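Local structure of 3-Hydroxyacyl-CoA dehydrogenase (Ralstonia eutropha H16, 4PZC) at residues A21-L27 with L170-L174; Y77-T83 with Q103-V108; I123-A128 with I154-Q158; M196-F201 with P228-A232. The protein catalyses the NAD+-dependent oxidation of (3S)-3-hydroxyacyl-CoA thioesters, such as (S)-3-hydroxybutyryl-CoA, to 3-oxoacyl-CoA. The contacts are given in a common frame with arbitrary orientation. Numbering follows the deposited sequence.

How the contacts relate
The chain opens with strand 5-9 and helix 13-23, and contact 1 joins the end of that helix (21-27) to the end of helix 161-173 (170-174), closing a loop of 142 residues that holds most of the NAD-binding domain. Two shorter closures nest inside it, in series: contact 2 (77-83 with 103-108) ties the loop before strand 85-88 to the end of helix 94-107, and contact 3 (123-128 with 154-158) ties helix 123-127 to the end of strand 150-155, enclosing strand 136-141. None of the loops cross. Contact 4 (196-201 with 228-232) opens after all three have closed, in the helical C-terminal domain; its centre lies about 34 Å from that of contact 1.

Contact 1 of 4, residues A21-L27 with L170-L174; sequences ACAVVGL and LSKQL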
# COMPACT_ATOMS: atom_id res chain seq x y z
N ALA A 21 9.25 21.65 -14.61
CA ALA A 21 7.91 21.13 -14.92
C ALA A 21 7.05 22.17 -15.58
O ALA A 21 6.23 21.85 -16.43
CB ALA A 21 7.23 20.62 -13.67
N CYS A 22 7.22 23.41 -15.14
CA CYS A 22 6.56 24.53 -15.76
C CYS A 22 7.17 24.78 -17.14
O CYS A 22 6.46 24.84 -18.14
CB CYS A 22 6.73 25.79 -14.90
SG CYS A 22 6.43 25.64 -13.12
N ALA A 23 8.50 24.91 -17.17
CA ALA A 23 9.23 25.34 -18.35
C ALA A 23 8.87 24.55 -19.60
O ALA A 23 8.56 25.12 -20.64
CB ALA A 23 10.72 25.23 -18.10
N VAL A 24 8.91 23.22 -19.47
CA VAL A 24 8.58 22.35 -20.60
C VAL A 24 7.14 22.54 -21.08
O VAL A 24 6.82 22.24 -22.23
CB VAL A 24 8.79 20.86 -20.26
CG1 VAL A 24 10.22 20.63 -19.75
CG2 VAL A 24 7.74 20.38 -19.26
N VAL A 25 6.28 23.03 -20.20
CA VAL A 25 4.93 23.41 -20.57
C VAL A 25 4.92 24.81 -21.18
O VAL A 25 3.87 25.37 -21.50
CB VAL A 25 4.01 23.33 -19.33
CG1 VAL A 25 2.60 23.77 -19.67
CG2 VAL A 25 4.00 21.91 -18.77
N GLY A 26 6.11 25.38 -21.36
CA GLY A 26 6.26 26.74 -21.88
C GLY A 26 5.87 27.82 -20.89
O GLY A 26 5.26 28.82 -21.27
N LEU A 27 6.23 27.64 -19.62
CA LEU A 27 5.88 28.63 -18.60
C LEU A 27 7.10 29.38 -18.08
O LEU A 27 8.17 28.78 -17.90
CB LEU A 27 5.13 27.97 -17.45
CG LEU A 27 3.64 27.69 -17.67
CD1 LEU A 27 3.05 27.11 -16.39
CD2 LEU A 27 2.90 28.95 -18.09
N LEU A 170 -3.47 25.50 -12.65
CA LEU A 170 -2.04 25.65 -12.84
C LEU A 170 -1.38 24.27 -12.88
O LEU A 170 -0.48 24.03 -13.67
CB LEU A 170 -1.43 26.49 -11.71
CG LEU A 170 0.08 26.29 -11.49
CD1 LEU A 170 0.88 26.85 -12.66
CD2 LEU A 170 0.54 26.93 -10.19
N SER A 171 -1.88 23.38 -12.04
CA SER A 171 -1.32 22.04 -11.92
C SER A 171 -1.70 21.17 -13.08
O SER A 171 -0.87 20.44 -13.60
CB SER A 171 -1.82 21.39 -10.64
OG SER A 171 -1.80 22.35 -9.60
N LYS A 172 -2.97 21.24 -13.48
CA LYS A 172 -3.44 20.48 -14.63
C LYS A 172 -2.56 20.87 -15.79
O LYS A 172 -2.09 19.99 -16.51
CB LYS A 172 -4.91 20.74 -14.95
CG LYS A 172 -5.91 19.99 -14.07
CD LYS A 172 -7.20 19.70 -14.84
CE LYS A 172 -8.28 19.05 -13.98
NZ LYS A 172 -8.71 19.98 -12.91
N GLN A 173 -2.30 22.17 -15.95
CA GLN A 173 -1.44 22.64 -17.03
C GLN A 173 -0.01 22.07 -16.96
O GLN A 173 0.62 21.86 -17.98
CB GLN A 173 -1.39 24.17 -17.09
CG GLN A 173 -0.97 24.65 -18.48
CD GLN A 173 -0.59 26.12 -18.55
OE1 GLN A 173 -1.43 27.00 -18.36
NE2 GLN A 173 0.67 26.40 -18.87
N LEU A 174 0.49 21.81 -15.76
CA LEU A 174 1.78 21.10 -15.62
C LEU A 174 1.71 19.58 -15.92
O LEU A 174 2.74 18.91 -15.90
CB LEU A 174 2.34 21.31 -14.21
CG LEU A 174 3.16 22.59 -13.93
CD1 LEU A 174 2.31 23.84 -13.80
CD2 LEU A 174 4.00 22.42 -12.67
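The first residue of 170-174 to reach across is Leu170. Its CB points sideways, but its branched end extends far enough for Leu170 CD1 to lie 4.3 Å from CD1 of Leu27, a loose apolar touch in a buried place. Gln173 follows at the exposed margin, where a long polar side chain can lie over hydrocarbon and still meet solvent. Gln173 NE2 rests 3.4 Å from Val25 CG1 and 3.5 Å from Leu27 CG, while Val25 CG1 also comes within 3.2 Å of Gln173 O; these are van der Waals contacts. Leu174 is the centre of the contact. Leu174 CD2 lies 3.8 Å from Ala21 CB and 4.1 Å from Cys22 SG, Leu174 CD1 lies 4.2 Å from Leu27 CD1, and Val25 CG2 packs 3.9 Å from Leu174 CA. The small Ala21 and Cys22 let this leucine settle close to the helix. Segment 21-27 can offer both Val25 and Leu27 because it turns sharply between them: Gly26 has positive phi (73°), easy for glycine, Leu27 N bonds to Cys22 O at 3.2 Å and Gly26 N to Ala23 O at 2.6 Å. This Schellman motif ends helix 13-23. The C-terminal end of helix 161-173 thus packs on the end of helix 13-23 and the turn into strand 28-32, as in the first beta-alpha-beta unit of a Rossmann fold.

Contact 2 of 4, residues Y77-T83 with Q103-V108; sequences YDDLKAT and QIDGIV
In this Rossmann-type domain a loop with a short 3-10 turn (79-81) packs against the last turn of helix 94-107, joined to it through strand 85-88. CA atoms are nearest at Asp78 and Ile107 (6.1 Å) and at Lys81 and Val108 (5.1 Å). The turn is held by Lys81 N to Asp78 O, 2.9 Å, and the helix by Val108 N to Ile104 O, 3.2 Å; Val108 is extended (psi 160°).

Apolar packing dominates. Leu80 (chi1 m, chi2 t) points inward, its CB 4.3 Å from Ile107 CG2 and 4.1 Å from Val108 CG1, and its CD1 4.4 Å from Ile104 CG1; it also meets Val86 and Val9 of the sheet. Branched Ile107 (m, p) lies along the turn, with CG2 3.4 Å from CG of Lys81, whose aliphatic stem suits this exposed edge.

Tyr77 (chi1 m), its side chain about 7 Å from that of NAD-binding Asp33, has an amide over one ring face: Gln103 (chi1 t, chi2 t) places NE2 3.2 Å from Tyr77 CG.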
# COMPACT_ATOMS: atom_id res chain seq x y z
N TYR A 77 15.20 39.02 -4.98
CA TYR A 77 13.90 38.48 -4.64
C TYR A 77 12.85 39.51 -5.04
O TYR A 77 11.65 39.24 -4.97
CB TYR A 77 13.85 38.14 -3.15
CG TYR A 77 15.18 37.61 -2.66
CD1 TYR A 77 16.21 38.50 -2.28
CD2 TYR A 77 15.43 36.24 -2.58
CE1 TYR A 77 17.44 38.03 -1.84
CE2 TYR A 77 16.66 35.76 -2.14
CZ TYR A 77 17.66 36.67 -1.77
OH TYR A 77 18.88 36.22 -1.33
N ASP A 78 13.32 40.68 -5.49
CA ASP A 78 12.47 41.66 -6.18
C ASP A 78 12.01 41.14 -7.55
O ASP A 78 11.00 41.60 -8.07
CB ASP A 78 13.18 43.01 -6.31
CG ASP A 78 13.11 43.84 -5.03
OD1 ASP A 78 12.07 44.53 -4.84
OD2 ASP A 78 14.07 43.81 -4.22
N ASP A 79 12.72 40.16 -8.12
CA ASP A 79 12.33 39.60 -9.43
C ASP A 79 10.96 38.91 -9.37
O ASP A 79 10.29 38.72 -10.38
CB ASP A 79 13.43 38.66 -9.96
CG ASP A 79 14.73 39.41 -10.34
OD1 ASP A 79 14.81 40.63 -10.08
OD2 ASP A 79 15.67 38.81 -10.89
N LEU A 80 10.54 38.61 -8.15
CA LEU A 80 9.23 38.03 -7.89
C LEU A 80 8.07 39.02 -8.05
O LEU A 80 6.91 38.63 -7.93
CB LEU A 80 9.22 37.41 -6.48
CG LEU A 80 10.35 36.38 -6.25
CD1 LEU A 80 10.31 35.79 -4.85
CD2 LEU A 80 10.29 35.29 -7.31
N LYS A 81 8.37 40.30 -8.31
CA LYS A 81 7.34 41.24 -8.76
C LYS A 81 6.90 40.88 -10.20
O LYS A 81 5.73 41.06 -10.55
CB LYS A 81 7.83 42.69 -8.71
CG LYS A 81 8.00 43.30 -7.32
CD LYS A 81 8.20 44.82 -7.38
CE LYS A 81 8.81 45.41 -6.11
NZ LYS A 81 7.77 45.80 -5.13
N ALA A 82 7.81 40.36 -11.02
CA ALA A 82 7.47 39.97 -12.40
C ALA A 82 6.60 38.71 -12.50
O ALA A 82 6.39 38.19 -13.59
CB ALA A 82 8.74 39.78 -13.22
N THR A 83 6.07 38.22 -11.37
CA THR A 83 5.53 36.87 -11.29
C THR A 83 4.06 36.88 -10.93
O THR A 83 3.61 37.75 -10.18
CB THR A 83 6.29 36.07 -10.23
OG1 THR A 83 6.20 36.73 -8.96
CG2 THR A 83 7.75 35.93 -10.61
N GLN A 103 9.01 37.67 3.68
CA GLN A 103 9.84 38.31 2.68
C GLN A 103 9.10 38.30 1.35
O GLN A 103 8.84 39.36 0.78
CB GLN A 103 11.19 37.59 2.56
CG GLN A 103 12.27 38.30 1.75
CD GLN A 103 13.38 37.33 1.34
OE1 GLN A 103 14.05 36.75 2.20
NE2 GLN A 103 13.56 37.13 0.03
N ILE A 104 8.74 37.12 0.87
CA ILE A 104 7.97 37.02 -0.37
C ILE A 104 6.72 37.92 -0.34
O ILE A 104 6.46 38.66 -1.29
CB ILE A 104 7.50 35.59 -0.63
CG1 ILE A 104 8.69 34.66 -0.89
CG2 ILE A 104 6.54 35.55 -1.82
CD1 ILE A 104 8.36 33.19 -0.66
N ASP A 105 5.94 37.82 0.74
CA ASP A 105 4.73 38.62 0.94
C ASP A 105 5.07 40.11 0.83
O ASP A 105 4.31 40.89 0.25
CB ASP A 105 4.11 38.30 2.30
CG ASP A 105 2.74 38.91 2.50
OD1 ASP A 105 1.97 38.98 1.54
OD2 ASP A 105 2.41 39.28 3.65
N GLY A 106 6.22 40.49 1.39
CA GLY A 106 6.82 41.83 1.23
C GLY A 106 6.98 42.33 -0.20
O GLY A 106 6.66 43.47 -0.49
N ILE A 107 7.45 41.49 -1.11
CA ILE A 107 7.68 41.92 -2.49
C ILE A 107 6.37 41.97 -3.31
O ILE A 107 5.95 43.03 -3.74
CB ILE A 107 8.75 41.04 -3.19
CG1 ILE A 107 10.16 41.38 -2.69
CG2 ILE A 107 8.74 41.25 -4.70
CD1 ILE A 107 10.39 41.17 -1.21
N VAL A 108 5.73 40.82 -3.52
CA VAL A 108 4.63 40.71 -4.50
C VAL A 108 3.35 41.48 -4.16
O VAL A 108 3.10 41.82 -3.00
CB VAL A 108 4.25 39.22 -4.75
CG1 VAL A 108 5.47 38.43 -5.23
CG2 VAL A 108 3.62 38.58 -3.51

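Contact 3 of 4, residues I123-A128 with I154-Q158; sequences ITKLAA and IRGLQ
Beside the antiparallel pair of strands 136-141 and 150-155, at one side of the Rossmann-type sheet, the short helix 123-127 lies against the chain leaving strand 150-155. The closest approach of the backbones is at Thr124 and Gly156, whose CA atoms are 4.2 Å apart. Glycine allows this: a CB here would point into the helix, 3.3 Å from Ile123 CG2, and clash with Gln158 OE1. Residues 154-155 are extended; Gly156 (phi/psi -61/161) and Gln158 (-101/-30, chi1 m) carry the chain past the helix.

Two hydrogen bonds join the segments, both to Thr124. Its OG1 (chi1 m) accepts Leu157 N at 2.8 Å (169°), so that backbone donor is satisfied after the strand has ended. Its carbonyl O accepts Gln158 NE2 at 3.3 Å (167°), while also receiving a weak helical bond from Ala128 N at 3.4 Å. Ala127 N to Ile123 O, 2.8 Å, holds the helical turn. Ile123 N is bonded to Asn183 OD1, and Arg155, pointing away, forms a salt bridge with Asp161. Ile154 keeps its backbone pairing with Gly138.

Beside the polar links, Ile123 (m, m) turns CG1 to within 3.6 Å of Ile154 CG2, a branched pair suited to the interior; the Ile154 side chain is about 4 Å from that of His140, predicted important for catalysis. Ala127, small enough to admit the glutamine, sets CB 3.5 Å from Gln158 OE1.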
# COMPACT_ATOMS: atom_id res chain seq x y z
N ILE A 123 -0.36 24.29 6.70
CA ILE A 123 -0.69 25.32 5.72
C ILE A 123 -1.43 26.46 6.38
O ILE A 123 -1.13 27.61 6.11
CB ILE A 123 -1.57 24.72 4.57
CG1 ILE A 123 -0.78 23.61 3.81
CG2 ILE A 123 -2.10 25.81 3.63
CD1 ILE A 123 0.66 23.93 3.45
N THR A 124 -2.39 26.14 7.24
CA THR A 124 -3.14 27.16 7.95
C THR A 124 -2.31 27.99 8.88
O THR A 124 -2.50 29.19 8.98
CB THR A 124 -4.28 26.53 8.74
OG1 THR A 124 -5.25 26.08 7.80
CG2 THR A 124 -4.95 27.52 9.70
N LYS A 125 -1.36 27.37 9.56
CA LYS A 125 -0.42 28.14 10.39
C LYS A 125 0.46 29.04 9.52
O LYS A 125 0.72 30.20 9.90
CB LYS A 125 0.42 27.21 11.27
CG LYS A 125 0.88 27.87 12.56
CD LYS A 125 1.33 26.82 13.57
CE LYS A 125 0.56 26.93 14.88
NZ LYS A 125 0.73 25.70 15.71
N LEU A 126 0.89 28.54 8.36
CA LEU A 126 1.69 29.37 7.46
C LEU A 126 0.90 30.50 6.84
O LEU A 126 1.19 31.67 7.09
CB LEU A 126 2.32 28.53 6.37
CG LEU A 126 3.41 27.62 6.93
CD1 LEU A 126 3.91 26.65 5.87
CD2 LEU A 126 4.54 28.48 7.50
N ALA A 127 -0.11 30.17 6.03
CA ALA A 127 -1.05 31.17 5.52
C ALA A 127 -1.27 32.38 6.46
O ALA A 127 -1.29 33.52 6.00
CB ALA A 127 -2.40 30.51 5.23
N ALA A 128 -1.45 32.14 7.76
CA ALA A 128 -1.73 33.24 8.69
C ALA A 128 -0.55 34.19 8.95
O ALA A 128 -0.76 35.26 9.52
CB ALA A 128 -2.26 32.71 10.02
N ILE A 154 -3.30 21.76 -0.89
CA ILE A 154 -3.73 21.75 0.48
C ILE A 154 -4.24 23.11 0.89
O ILE A 154 -3.51 24.11 0.90
CB ILE A 154 -2.62 21.31 1.41
CG1 ILE A 154 -1.97 20.03 0.89
CG2 ILE A 154 -3.21 21.11 2.79
CD1 ILE A 154 -0.53 20.18 0.42
N ARG A 155 -5.52 23.15 1.21
CA ARG A 155 -6.14 24.39 1.52
C ARG A 155 -5.93 24.61 2.96
O ARG A 155 -6.26 23.77 3.79
CB ARG A 155 -7.62 24.34 1.20
CG ARG A 155 -7.85 24.39 -0.29
CD ARG A 155 -9.31 24.39 -0.69
NE ARG A 155 -10.02 25.62 -0.31
CZ ARG A 155 -11.05 26.12 -0.99
NH1 ARG A 155 -11.48 25.53 -2.11
NH2 ARG A 155 -11.65 27.23 -0.57
N GLY A 156 -5.34 25.75 3.27
CA GLY A 156 -5.47 26.29 4.60
C GLY A 156 -6.96 26.55 4.81
O GLY A 156 -7.75 26.64 3.87
N LEU A 157 -7.31 26.68 6.07
CA LEU A 157 -8.62 27.16 6.48
C LEU A 157 -8.98 28.50 5.80
O LEU A 157 -10.15 28.86 5.74
CB LEU A 157 -8.57 27.33 8.01
CG LEU A 157 -9.86 27.39 8.80
CD1 LEU A 157 -10.70 26.15 8.52
CD2 LEU A 157 -9.57 27.51 10.29
N GLN A 158 -7.98 29.24 5.31
CA GLN A 158 -8.18 30.59 4.73
C GLN A 158 -8.18 30.62 3.23
O GLN A 158 -8.80 31.49 2.63
CB GLN A 158 -7.06 31.53 5.15
CG GLN A 158 -6.82 31.62 6.63
CD GLN A 158 -5.65 30.76 7.03
OE1 GLN A 158 -5.51 29.63 6.56
NE2 GLN A 158 -4.80 31.30 7.91

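Contact 4 of 4, residues M196-F201 with P228-A232; sequences MINEAF and PLALA
Helix segments 196-201 and 228-232 cross at -108°, with axes 9.3 Å apart at closest approach and Ile197 CA 5.3 Å from Pro228 CA. Met196 (chi3 p) bends its flexible end to put CE 3.8 Å from Pro228 CB. Ile197 (m, m) fills the crossing: its CD1 touches Pro228 CB at 3.4 Å and Leu231 CD2 at 3.9 Å, and its CG2 meets Ala232 CB at 3.8 Å. Proline suits this first turn of helix 228-235, where no backbone NH is needed. Glu199 takes no part here but forms salt bridges with Lys255 and Arg191 of the second subunit. The small Ala200 sets CB 3.8 Å from Pro228 CG and 3.7 Å from Leu229 CD2. Phe201 (chi1 m) receives Leu229 CD2 over one face, a CH-pi contact 4.1 Å from the ring centroid, and Ala232 CB at its edge, 3.7 Å from CE1. In the all-helical C-terminal domain, helix 189-205 has the dimer partner on one face and helix 228-235 on another, with Leu237 of helix 237-251 beside Phe201 and Ala232.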
# COMPACT_ATOMS: atom_id res chain seq x y z
N MET A 196 0.96 2.82 7.65
CA MET A 196 1.08 1.46 7.13
C MET A 196 2.52 0.99 7.29
O MET A 196 2.74 -0.11 7.78
CB MET A 196 0.71 1.38 5.67
CG MET A 196 0.64 -0.04 5.16
SD MET A 196 0.78 -0.07 3.37
CE MET A 196 2.57 -0.14 3.24
N ILE A 197 3.46 1.84 6.89
CA ILE A 197 4.88 1.55 7.03
C ILE A 197 5.21 1.29 8.50
O ILE A 197 5.82 0.27 8.85
CB ILE A 197 5.78 2.71 6.58
CG1 ILE A 197 5.45 3.20 5.15
CG2 ILE A 197 7.24 2.28 6.70
CD1 ILE A 197 5.59 2.13 4.10
N ASN A 198 4.81 2.20 9.37
CA ASN A 198 4.85 1.94 10.80
C ASN A 198 4.33 0.56 11.25
O ASN A 198 4.97 -0.13 12.09
CB ASN A 198 4.02 2.96 11.53
CG ASN A 198 4.57 3.23 12.88
OD1 ASN A 198 3.85 3.27 13.87
ND2 ASN A 198 5.90 3.43 12.94
N GLU A 199 3.16 0.16 10.74
CA GLU A 199 2.62 -1.14 11.16
C GLU A 199 3.60 -2.23 10.82
O GLU A 199 3.76 -3.15 11.59
CB GLU A 199 1.26 -1.46 10.54
CG GLU A 199 0.46 -2.45 11.38
CD GLU A 199 0.05 -1.90 12.74
OE1 GLU A 199 0.07 -0.66 12.91
OE2 GLU A 199 -0.31 -2.69 13.64
N ALA A 200 4.24 -2.12 9.66
CA ALA A 200 5.27 -3.07 9.28
C ALA A 200 6.34 -3.14 10.35
O ALA A 200 6.69 -4.23 10.78
CB ALA A 200 5.90 -2.71 7.95
N PHE A 201 6.83 -1.99 10.81
CA PHE A 201 7.89 -2.03 11.83
C PHE A 201 7.36 -2.74 13.07
O PHE A 201 8.10 -3.54 13.69
CB PHE A 201 8.47 -0.65 12.15
CG PHE A 201 9.52 -0.23 11.20
CD1 PHE A 201 9.20 0.20 9.92
CD2 PHE A 201 10.86 -0.32 11.54
CE1 PHE A 201 10.19 0.58 9.01
CE2 PHE A 201 11.86 0.04 10.64
CZ PHE A 201 11.53 0.50 9.38
N PRO A 228 7.18 -2.16 2.20
CA PRO A 228 7.27 -1.01 3.10
C PRO A 228 8.59 -0.91 3.85
O PRO A 228 9.05 0.19 4.09
CB PRO A 228 6.12 -1.24 4.10
CG PRO A 228 5.95 -2.71 4.14
CD PRO A 228 6.25 -3.18 2.73
N LEU A 229 9.20 -2.03 4.22
CA LEU A 229 10.47 -1.93 4.94
C LEU A 229 11.57 -1.39 4.02
O LEU A 229 12.25 -0.39 4.33
CB LEU A 229 10.87 -3.27 5.56
CG LEU A 229 9.86 -3.84 6.57
CD1 LEU A 229 10.36 -5.16 7.11
CD2 LEU A 229 9.57 -2.88 7.73
N ALA A 230 11.70 -2.03 2.86
CA ALA A 230 12.54 -1.51 1.77
C ALA A 230 12.18 -0.05 1.47
O ALA A 230 13.06 0.82 1.32
CB ALA A 230 12.33 -2.35 0.50
N LEU A 231 10.88 0.21 1.38
CA LEU A 231 10.39 1.54 1.10
C LEU A 231 10.89 2.52 2.15
O LEU A 231 11.29 3.65 1.81
CB LEU A 231 8.87 1.57 1.07
CG LEU A 231 8.28 2.87 0.53
CD1 LEU A 231 8.91 3.24 -0.81
CD2 LEU A 231 6.77 2.74 0.40
N ALA A 232 10.85 2.08 3.41
CA ALA A 232 11.25 2.93 4.51
C ALA A 232 12.73 3.28 4.41
O ALA A 232 13.13 4.41 4.73
CB ALA A 232 10.94 2.26 5.82